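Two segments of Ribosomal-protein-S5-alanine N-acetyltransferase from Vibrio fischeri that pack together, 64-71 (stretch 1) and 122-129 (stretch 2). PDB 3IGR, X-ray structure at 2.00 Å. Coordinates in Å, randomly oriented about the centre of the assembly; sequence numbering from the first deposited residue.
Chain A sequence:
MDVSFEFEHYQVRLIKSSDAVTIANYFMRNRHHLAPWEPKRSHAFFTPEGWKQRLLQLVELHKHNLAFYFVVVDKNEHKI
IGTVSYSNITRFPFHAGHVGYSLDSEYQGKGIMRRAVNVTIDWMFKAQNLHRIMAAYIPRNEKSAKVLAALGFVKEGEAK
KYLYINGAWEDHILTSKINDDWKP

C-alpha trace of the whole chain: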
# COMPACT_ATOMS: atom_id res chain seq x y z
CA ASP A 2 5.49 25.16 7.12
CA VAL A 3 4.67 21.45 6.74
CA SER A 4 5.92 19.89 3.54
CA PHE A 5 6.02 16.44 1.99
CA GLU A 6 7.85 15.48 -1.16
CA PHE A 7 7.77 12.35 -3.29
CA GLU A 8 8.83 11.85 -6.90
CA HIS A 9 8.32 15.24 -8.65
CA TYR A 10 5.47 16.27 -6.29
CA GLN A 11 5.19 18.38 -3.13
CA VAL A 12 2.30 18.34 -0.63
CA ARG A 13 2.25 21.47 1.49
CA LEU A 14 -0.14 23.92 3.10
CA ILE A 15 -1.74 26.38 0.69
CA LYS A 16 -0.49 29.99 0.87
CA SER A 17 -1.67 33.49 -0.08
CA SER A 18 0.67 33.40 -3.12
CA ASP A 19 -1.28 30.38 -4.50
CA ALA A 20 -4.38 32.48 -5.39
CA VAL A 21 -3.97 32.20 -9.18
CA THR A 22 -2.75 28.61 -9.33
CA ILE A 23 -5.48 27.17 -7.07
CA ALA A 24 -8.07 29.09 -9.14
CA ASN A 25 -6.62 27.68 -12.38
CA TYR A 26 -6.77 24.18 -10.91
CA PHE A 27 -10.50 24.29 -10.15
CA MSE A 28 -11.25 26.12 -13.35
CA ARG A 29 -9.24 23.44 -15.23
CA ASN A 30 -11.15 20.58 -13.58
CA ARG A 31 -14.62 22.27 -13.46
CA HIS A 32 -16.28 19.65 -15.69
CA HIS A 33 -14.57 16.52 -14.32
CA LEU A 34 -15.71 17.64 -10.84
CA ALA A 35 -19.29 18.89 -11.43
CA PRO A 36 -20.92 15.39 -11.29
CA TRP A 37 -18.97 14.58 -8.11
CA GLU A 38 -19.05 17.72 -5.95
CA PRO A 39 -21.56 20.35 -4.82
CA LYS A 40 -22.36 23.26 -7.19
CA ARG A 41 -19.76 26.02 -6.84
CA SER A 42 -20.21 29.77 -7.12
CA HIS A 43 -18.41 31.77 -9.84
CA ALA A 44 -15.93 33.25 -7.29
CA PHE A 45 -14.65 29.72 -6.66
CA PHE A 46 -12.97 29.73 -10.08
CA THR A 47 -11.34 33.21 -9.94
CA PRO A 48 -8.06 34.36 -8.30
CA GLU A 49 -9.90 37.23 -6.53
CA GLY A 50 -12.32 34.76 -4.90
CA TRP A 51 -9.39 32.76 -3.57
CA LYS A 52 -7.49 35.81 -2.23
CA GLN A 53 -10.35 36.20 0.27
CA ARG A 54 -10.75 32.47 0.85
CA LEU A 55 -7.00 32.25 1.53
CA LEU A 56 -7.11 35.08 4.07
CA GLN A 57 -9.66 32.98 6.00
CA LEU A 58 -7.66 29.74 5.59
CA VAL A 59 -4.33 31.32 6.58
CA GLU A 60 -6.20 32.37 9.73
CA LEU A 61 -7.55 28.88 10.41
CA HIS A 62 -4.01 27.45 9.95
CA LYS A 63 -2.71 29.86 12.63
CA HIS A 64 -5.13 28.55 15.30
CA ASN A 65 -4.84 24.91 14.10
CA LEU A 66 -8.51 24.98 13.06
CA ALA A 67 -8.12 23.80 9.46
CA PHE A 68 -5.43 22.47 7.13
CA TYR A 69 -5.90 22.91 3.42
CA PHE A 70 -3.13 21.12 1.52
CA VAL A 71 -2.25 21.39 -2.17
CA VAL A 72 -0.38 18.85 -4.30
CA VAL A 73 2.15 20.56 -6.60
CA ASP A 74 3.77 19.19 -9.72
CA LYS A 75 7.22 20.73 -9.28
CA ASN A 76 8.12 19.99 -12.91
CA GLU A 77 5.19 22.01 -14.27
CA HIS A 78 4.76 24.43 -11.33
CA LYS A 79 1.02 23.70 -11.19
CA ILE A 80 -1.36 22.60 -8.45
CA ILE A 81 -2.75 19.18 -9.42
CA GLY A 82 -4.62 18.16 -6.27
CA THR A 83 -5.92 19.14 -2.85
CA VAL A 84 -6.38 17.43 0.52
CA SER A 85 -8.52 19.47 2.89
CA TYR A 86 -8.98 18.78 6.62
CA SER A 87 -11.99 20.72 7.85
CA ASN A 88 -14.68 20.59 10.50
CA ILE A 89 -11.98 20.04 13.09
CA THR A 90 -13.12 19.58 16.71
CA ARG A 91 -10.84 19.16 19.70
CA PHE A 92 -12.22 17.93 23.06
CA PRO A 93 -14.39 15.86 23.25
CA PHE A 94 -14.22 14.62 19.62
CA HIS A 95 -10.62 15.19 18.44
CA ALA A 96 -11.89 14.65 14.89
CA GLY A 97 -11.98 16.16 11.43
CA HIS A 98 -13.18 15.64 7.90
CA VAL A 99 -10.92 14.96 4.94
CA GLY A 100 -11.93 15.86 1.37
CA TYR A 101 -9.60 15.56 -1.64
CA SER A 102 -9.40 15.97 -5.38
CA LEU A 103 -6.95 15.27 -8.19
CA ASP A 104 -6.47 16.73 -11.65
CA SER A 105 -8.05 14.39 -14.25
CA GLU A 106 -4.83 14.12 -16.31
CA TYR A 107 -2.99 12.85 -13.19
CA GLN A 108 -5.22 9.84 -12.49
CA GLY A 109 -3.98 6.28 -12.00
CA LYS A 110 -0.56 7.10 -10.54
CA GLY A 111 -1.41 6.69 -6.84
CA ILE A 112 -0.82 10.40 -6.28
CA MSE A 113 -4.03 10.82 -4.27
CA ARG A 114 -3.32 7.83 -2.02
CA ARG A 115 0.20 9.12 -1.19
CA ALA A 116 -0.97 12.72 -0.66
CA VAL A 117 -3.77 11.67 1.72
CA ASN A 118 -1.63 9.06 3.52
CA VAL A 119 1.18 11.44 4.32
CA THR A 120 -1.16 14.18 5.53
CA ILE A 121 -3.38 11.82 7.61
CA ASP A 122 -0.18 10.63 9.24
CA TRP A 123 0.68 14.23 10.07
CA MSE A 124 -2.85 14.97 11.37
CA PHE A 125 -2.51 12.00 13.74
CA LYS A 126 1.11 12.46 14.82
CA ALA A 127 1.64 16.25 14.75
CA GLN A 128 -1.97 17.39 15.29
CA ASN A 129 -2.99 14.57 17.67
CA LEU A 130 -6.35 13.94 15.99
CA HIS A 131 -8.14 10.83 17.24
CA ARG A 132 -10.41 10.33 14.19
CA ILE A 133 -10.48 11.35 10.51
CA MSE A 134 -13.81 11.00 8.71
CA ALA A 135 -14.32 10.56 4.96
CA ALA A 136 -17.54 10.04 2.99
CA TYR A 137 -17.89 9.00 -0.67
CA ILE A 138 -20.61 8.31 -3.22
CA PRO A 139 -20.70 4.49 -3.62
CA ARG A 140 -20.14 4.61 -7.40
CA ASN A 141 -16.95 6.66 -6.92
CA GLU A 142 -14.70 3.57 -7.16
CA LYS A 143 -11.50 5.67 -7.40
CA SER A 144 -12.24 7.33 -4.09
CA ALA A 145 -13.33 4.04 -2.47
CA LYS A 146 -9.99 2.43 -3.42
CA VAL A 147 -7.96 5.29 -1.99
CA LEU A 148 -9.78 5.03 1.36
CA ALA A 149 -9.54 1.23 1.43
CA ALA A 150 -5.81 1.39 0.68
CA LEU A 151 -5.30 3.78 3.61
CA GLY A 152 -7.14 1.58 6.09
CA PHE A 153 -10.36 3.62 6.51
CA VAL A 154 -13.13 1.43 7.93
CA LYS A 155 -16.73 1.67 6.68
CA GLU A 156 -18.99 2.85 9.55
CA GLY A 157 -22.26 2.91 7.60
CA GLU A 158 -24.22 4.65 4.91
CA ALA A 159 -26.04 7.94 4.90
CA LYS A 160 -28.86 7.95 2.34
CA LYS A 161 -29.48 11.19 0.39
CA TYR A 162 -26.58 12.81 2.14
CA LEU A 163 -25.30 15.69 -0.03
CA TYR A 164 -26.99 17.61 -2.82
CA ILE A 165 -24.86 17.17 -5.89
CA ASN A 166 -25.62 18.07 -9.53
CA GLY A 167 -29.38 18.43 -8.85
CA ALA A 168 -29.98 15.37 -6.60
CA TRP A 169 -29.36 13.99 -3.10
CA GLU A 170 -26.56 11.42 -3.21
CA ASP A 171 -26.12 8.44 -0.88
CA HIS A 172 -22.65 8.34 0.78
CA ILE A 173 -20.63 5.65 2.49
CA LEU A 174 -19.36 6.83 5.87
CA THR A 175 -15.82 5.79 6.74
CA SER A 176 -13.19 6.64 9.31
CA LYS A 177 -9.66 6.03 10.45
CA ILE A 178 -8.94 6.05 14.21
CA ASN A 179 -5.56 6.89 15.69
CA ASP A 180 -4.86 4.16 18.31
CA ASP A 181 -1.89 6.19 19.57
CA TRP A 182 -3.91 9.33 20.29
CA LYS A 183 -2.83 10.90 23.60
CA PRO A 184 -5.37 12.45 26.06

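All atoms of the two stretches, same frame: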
# COMPACT_ATOMS: atom_id res chain seq x y z
N HIS A 64 -4.50 29.10 14.08
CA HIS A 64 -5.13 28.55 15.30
C HIS A 64 -5.41 27.04 15.21
O HIS A 64 -6.24 26.50 15.95
CB HIS A 64 -6.41 29.32 15.63
N ASN A 65 -4.71 26.36 14.30
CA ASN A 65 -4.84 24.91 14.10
C ASN A 65 -6.29 24.42 13.94
O ASN A 65 -6.65 23.32 14.39
CB ASN A 65 -4.08 24.15 15.20
CG ASN A 65 -2.58 24.38 15.14
OD1 ASN A 65 -1.87 23.79 14.33
ND2 ASN A 65 -2.09 25.25 16.00
N LEU A 66 -7.09 25.23 13.26
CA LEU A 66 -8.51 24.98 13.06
C LEU A 66 -8.83 24.31 11.74
O LEU A 66 -9.93 23.78 11.56
CB LEU A 66 -9.28 26.30 13.15
CG LEU A 66 -9.78 26.73 14.53
CD1 LEU A 66 -10.28 28.18 14.51
CD2 LEU A 66 -10.87 25.78 15.02
N ALA A 67 -7.90 24.38 10.79
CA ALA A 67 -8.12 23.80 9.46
C ALA A 67 -6.80 23.71 8.71
O ALA A 67 -5.90 24.51 8.94
CB ALA A 67 -9.13 24.62 8.65
N PHE A 68 -6.69 22.73 7.83
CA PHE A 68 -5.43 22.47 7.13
C PHE A 68 -5.78 22.13 5.69
O PHE A 68 -6.32 21.05 5.39
CB PHE A 68 -4.64 21.35 7.84
CG PHE A 68 -4.41 21.61 9.31
CD1 PHE A 68 -3.33 22.39 9.74
CD2 PHE A 68 -5.29 21.13 10.27
CE1 PHE A 68 -3.13 22.66 11.09
CE2 PHE A 68 -5.09 21.40 11.63
CZ PHE A 68 -4.02 22.16 12.04
N TYR A 69 -5.55 23.10 4.81
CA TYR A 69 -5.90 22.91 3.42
C TYR A 69 -4.59 22.68 2.68
O TYR A 69 -3.79 23.60 2.55
CB TYR A 69 -6.65 24.13 2.89
CG TYR A 69 -7.31 23.91 1.56
CD1 TYR A 69 -8.70 23.87 1.45
CD2 TYR A 69 -6.54 23.74 0.39
CE1 TYR A 69 -9.31 23.67 0.22
CE2 TYR A 69 -7.14 23.53 -0.84
CZ TYR A 69 -8.53 23.51 -0.92
OH TYR A 69 -9.15 23.31 -2.13
N PHE A 70 -4.35 21.45 2.25
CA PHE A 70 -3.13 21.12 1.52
C PHE A 70 -3.33 21.15 0.01
O PHE A 70 -4.40 20.78 -0.49
CB PHE A 70 -2.65 19.72 1.86
CG PHE A 70 -2.13 19.56 3.26
CD1 PHE A 70 -0.76 19.70 3.52
CD2 PHE A 70 -2.99 19.23 4.30
CE1 PHE A 70 -0.25 19.52 4.80
CE2 PHE A 70 -2.51 19.06 5.60
CZ PHE A 70 -1.13 19.20 5.85
N VAL A 71 -2.29 21.55 -0.71
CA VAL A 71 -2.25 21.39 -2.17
C VAL A 71 -1.15 20.39 -2.59
O VAL A 71 -0.14 20.22 -1.89
CB VAL A 71 -2.08 22.73 -2.92
CG1 VAL A 71 -3.35 23.59 -2.79
CG2 VAL A 71 -0.83 23.50 -2.46
N ASP A 122 -1.23 10.98 8.30
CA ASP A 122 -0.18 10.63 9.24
C ASP A 122 0.24 11.84 10.07
O ASP A 122 0.48 11.74 11.29
CB ASP A 122 1.02 10.14 8.45
CG ASP A 122 1.50 8.84 8.95
OD1 ASP A 122 1.09 7.82 8.34
OD2 ASP A 122 2.27 8.83 9.94
N TRP A 123 0.36 12.98 9.39
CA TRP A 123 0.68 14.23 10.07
C TRP A 123 -0.46 14.71 10.99
O TRP A 123 -0.22 15.21 12.08
CB TRP A 123 1.09 15.29 9.05
CG TRP A 123 1.55 16.56 9.66
CD1 TRP A 123 2.82 16.85 10.13
CD2 TRP A 123 0.78 17.75 9.84
NE1 TRP A 123 2.86 18.14 10.61
CE2 TRP A 123 1.63 18.71 10.44
CE3 TRP A 123 -0.55 18.09 9.55
CZ2 TRP A 123 1.18 20.00 10.77
CZ3 TRP A 123 -0.99 19.39 9.87
CH2 TRP A 123 -0.12 20.31 10.48
N MSE A 124 -1.71 14.56 10.55
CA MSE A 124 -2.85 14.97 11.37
C MSE A 124 -2.91 14.16 12.69
O MSE A 124 -3.31 14.68 13.74
CB MSE A 124 -4.16 14.84 10.59
CG MSE A 124 -4.25 15.78 9.38
SE MSE A 124 -4.29 17.64 9.96
CE MSE A 124 -5.96 17.64 10.93
N PHE A 125 -2.50 12.90 12.61
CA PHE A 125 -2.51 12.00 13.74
C PHE A 125 -1.33 12.30 14.67
O PHE A 125 -1.50 12.48 15.89
CB PHE A 125 -2.43 10.55 13.25
CG PHE A 125 -3.76 9.94 12.84
CD1 PHE A 125 -4.96 10.64 12.96
CD2 PHE A 125 -3.80 8.62 12.39
CE1 PHE A 125 -6.18 10.04 12.62
CE2 PHE A 125 -5.02 8.01 12.04
CZ PHE A 125 -6.21 8.72 12.15
N LYS A 126 -0.14 12.35 14.08
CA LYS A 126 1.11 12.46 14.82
C LYS A 126 1.40 13.88 15.27
O LYS A 126 1.70 14.08 16.43
CB LYS A 126 2.28 11.86 14.04
CG LYS A 126 2.19 10.32 13.92
CD LYS A 126 3.31 9.69 13.09
CE LYS A 126 3.15 8.15 13.08
NZ LYS A 126 3.69 7.50 11.85
N ALA A 127 1.33 14.86 14.37
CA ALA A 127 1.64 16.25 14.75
C ALA A 127 0.43 17.02 15.26
O ALA A 127 0.58 17.91 16.08
CB ALA A 127 2.28 16.99 13.60
N GLN A 128 -0.77 16.70 14.78
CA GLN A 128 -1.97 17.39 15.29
C GLN A 128 -2.77 16.60 16.32
O GLN A 128 -3.77 17.09 16.81
CB GLN A 128 -2.88 17.87 14.16
CG GLN A 128 -2.29 19.01 13.31
CD GLN A 128 -2.21 20.34 14.04
OE1 GLN A 128 -3.04 20.65 14.88
NE2 GLN A 128 -1.21 21.13 13.71
N ASN A 129 -2.32 15.39 16.65
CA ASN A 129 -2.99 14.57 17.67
C ASN A 129 -4.51 14.46 17.46
O ASN A 129 -5.30 14.59 18.40
CB ASN A 129 -2.65 15.08 19.09
CG ASN A 129 -2.98 14.06 20.18
OD1 ASN A 129 -2.71 12.86 20.02
ND2 ASN A 129 -3.58 14.54 21.28

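The selenium of Met-124, a selenomethionine, lies against an aromatic ring: SE is 4.3 Å from the centroid of the six ring atoms CG to CZ of Phe-68, in an oblique approach 38° off the ring normal. Its CA-to-CB bond points sideways to the other stretch, but three m chi angles bring the end of the side chain nearer the strand, so that CE reaches CD2 of Phe-68 at 3.6 Å. A long, flexible and polarizable side chain suits this position.

Phe-68 is the hub of the contact: buried, its flat apolar ring offers a face to Trp-123 while Met-124 and Gln-128 approach obliquely. Trp-123 directs its edge at that face, with CZ3 of Trp-123 3.8 Å from CD1 of Phe-68 and the planes at 79°. Phe-70, two residues along the strand and therefore on the same side, turns its own edge toward the face of the indole in an offset arrangement, its CZ 3.9 Å from CE3 of Trp-123. The broad indole can thus serve two phenylalanines at once, and both of these are buried.

Toward the more exposed end, apolar packing gives way to amides. Asn-65 and Gln-128 both point CA-to-CB toward the other stretch, and at this partly exposed site one amide supplies a donor and the other an acceptor. The m chi1 and chi2 of Gln-128 lay its amide beside the ring, CD 3.3 Å from CZ of Phe-68, while its NE2 donates a hydrogen bond to OD1 of Asn-65 (2.8 Å); its OE1 is hydrogen-bonded elsewhere in the structure. This is the sole hydrogen bond across a small interface of 251 Å², which otherwise relies on ring packing.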